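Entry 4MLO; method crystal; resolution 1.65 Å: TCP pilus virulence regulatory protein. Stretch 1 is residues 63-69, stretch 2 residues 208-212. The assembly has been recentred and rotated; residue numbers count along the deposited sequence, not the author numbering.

Stretch 1, residues 63-69: KNSIQRF
Stretch 2 (208-212) SRGVK

Stretch 1 enters as a loop and becomes a strand at I66, which runs through F69 and continues beyond it. K63 has phi/psi of -59/140. N64 takes a positive phi, 74/9, and S65 returns to an extended -82/163. The strand residues follow at -119/108 for I66, -95/144 for Q67, -136/102 for R68 and -157/160 for F69.

Stretch 2 covers the exit from one helix and the approach to another. S208 is at -72/-19 and R209 at -100/3. G210, at 73/27, is the first residue to leave helical phi/psi and belongs to a Schellman motif. V211 is extended at -130/148, and K212, at -91/173, is the N-cap residue before the next helix. I66 lies nearest R209 in register, with 6.1 Å from I66 CA to R209 CA. The contact buries 255 Å² in total.

Side chains alternate along the strand. I66 and R68 point toward stretch 2, whereas Q67 points away. Q67 (chi1 and chi2 both m) instead donates from NE2 to S65 OG at 2.9 Å; S65 is in the p rotamer.

R68 is m, t, t, with chi4 at 93°. Its guanidinium reaches the backbone carbonyl of R209. R68 NH2 donates to R209 O at 2.9 Å and 165°, near the guanidinium plane. R68 NH1 adds a weak bond to R209 O at 3.4 Å. R68 NH2 is also 3.1 Å from G210 O, but the angle is too poor for a hydrogen bond. The positive phi of G210 by itself favours glycine, and an ideal CB here would point toward stretch 1 and clash with R68 NH2 at 2.9 Å.

R209 leaves its backbone sideways and extends as m, t, t, with chi4 at 81°. Its NE makes a weak hydrogen bond to N64 O, at 3.1 Å and 130°. Each arginine thus donates to a backbone carbonyl of the other stretch.

Two waters extend this pattern. Water 1 donates to K63 O (2.9 Å) and accepts from R209 NH1 (3.1 Å). Water 2 donates to I66 O (2.7 Å) and to R209 O (3.1 Å), bridging the two backbones.

The apolar part is small. I66 (m, m) places CG2 4.1 Å from CG1 of V211 (chi1 -76°), and I66 CG1 lies 4.2 Å from R209 CB. V211 CG1 also sits 3.8 Å from R68 NH2, at the guanidinium edge.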

# COMPACT_ATOMS: atom_id res chain seq x y z
N LYS A 63 -5.09 2.26 -1.56
CA LYS A 63 -5.20 1.04 -2.33
C LYS A 63 -5.30 1.38 -3.81
O LYS A 63 -5.96 2.35 -4.19
CB LYS A 63 -6.43 0.25 -1.89
CG LYS A 63 -6.52 -1.12 -2.53
CD LYS A 63 -7.82 -1.85 -2.18
CE LYS A 63 -7.84 -3.20 -2.85
NZ LYS A 63 -9.14 -3.91 -2.74
N ASN A 64 -4.62 0.57 -4.62
CA ASN A 64 -4.56 0.63 -6.09
C ASN A 64 -3.72 1.79 -6.58
O ASN A 64 -3.69 2.06 -7.77
CB ASN A 64 -5.95 0.69 -6.74
CG ASN A 64 -6.73 -0.58 -6.52
OD1 ASN A 64 -6.19 -1.68 -6.54
ND2 ASN A 64 -8.02 -0.43 -6.25
N SER A 65 -3.00 2.47 -5.69
CA SER A 65 -2.11 3.49 -6.17
C SER A 65 -0.80 2.85 -6.64
O SER A 65 -0.49 1.71 -6.30
CB SER A 65 -1.83 4.53 -5.08
OG SER A 65 -1.20 3.94 -3.94
N ILE A 66 -0.04 3.61 -7.42
CA ILE A 66 1.27 3.20 -7.91
C ILE A 66 2.26 4.20 -7.35
O ILE A 66 2.30 5.36 -7.79
CB ILE A 66 1.34 3.15 -9.44
CG1 ILE A 66 0.35 2.13 -10.00
CG2 ILE A 66 2.78 2.84 -9.91
CD1 ILE A 66 0.56 0.73 -9.54
N GLN A 67 3.06 3.77 -6.38
CA GLN A 67 3.90 4.66 -5.59
C GLN A 67 5.32 4.78 -6.14
O GLN A 67 5.90 3.80 -6.64
CB GLN A 67 3.94 4.18 -4.15
CG GLN A 67 2.58 4.18 -3.44
CD GLN A 67 2.10 5.58 -3.11
OE1 GLN A 67 2.89 6.51 -3.03
NE2 GLN A 67 0.79 5.71 -2.85
N ARG A 68 5.86 5.99 -6.04
CA ARG A 68 7.27 6.28 -6.32
C ARG A 68 7.79 7.19 -5.21
O ARG A 68 7.55 8.39 -5.25
CB ARG A 68 7.45 6.96 -7.67
CG ARG A 68 6.95 6.14 -8.83
CD ARG A 68 6.93 6.92 -10.14
NE ARG A 68 6.21 6.17 -11.14
CZ ARG A 68 4.91 6.28 -11.41
NH1 ARG A 68 4.14 7.17 -10.81
NH2 ARG A 68 4.40 5.50 -12.33
N PHE A 69 8.53 6.62 -4.26
CA PHE A 69 9.00 7.42 -3.14
C PHE A 69 10.21 6.76 -2.53
O PHE A 69 10.49 5.58 -2.77
CB PHE A 69 7.91 7.65 -2.08
CG PHE A 69 7.54 6.43 -1.27
CD1 PHE A 69 6.52 5.60 -1.70
CD2 PHE A 69 8.12 6.16 -0.04
CE1 PHE A 69 6.13 4.51 -0.96
CE2 PHE A 69 7.74 5.07 0.72
CZ PHE A 69 6.73 4.24 0.27
N SER A 208 -2.97 8.25 -15.61
CA SER A 208 -2.93 9.12 -14.44
C SER A 208 -1.99 8.57 -13.38
O SER A 208 -1.53 9.33 -12.52
CB SER A 208 -4.33 9.28 -13.86
OG SER A 208 -4.78 8.07 -13.24
N ARG A 209 -1.67 7.30 -13.45
CA ARG A 209 -0.73 6.64 -12.54
C ARG A 209 0.65 6.47 -13.16
O ARG A 209 1.54 5.89 -12.52
CB ARG A 209 -1.31 5.30 -12.12
CG ARG A 209 -2.53 5.44 -11.21
CD ARG A 209 -3.20 4.13 -10.85
NE ARG A 209 -4.29 4.32 -9.88
CZ ARG A 209 -5.52 4.71 -10.21
NH1 ARG A 209 -6.46 4.85 -9.28
NH2 ARG A 209 -5.82 4.94 -11.48
N GLY A 210 0.87 6.97 -14.37
CA GLY A 210 2.20 7.01 -14.95
C GLY A 210 2.76 5.68 -15.39
O GLY A 210 3.98 5.51 -15.41
N VAL A 211 1.90 4.69 -15.76
CA VAL A 211 2.38 3.38 -16.15
C VAL A 211 1.75 2.98 -17.47
O VAL A 211 0.60 3.33 -17.76
CB VAL A 211 2.08 2.25 -15.13
CG1 VAL A 211 3.01 2.36 -13.94
CG2 VAL A 211 0.60 2.27 -14.71
N LYS A 212 2.50 2.22 -18.24
CA LYS A 212 1.95 1.51 -19.38
C LYS A 212 1.51 0.12 -18.93
O LYS A 212 1.79 -0.31 -17.80
CB LYS A 212 2.98 1.43 -20.50
CG LYS A 212 3.25 2.79 -21.18
CD LYS A 212 4.42 2.69 -22.14
O HOH W 1 -5.80 4.44 -6.25
O HOH W 2 1.02 6.88 -9.66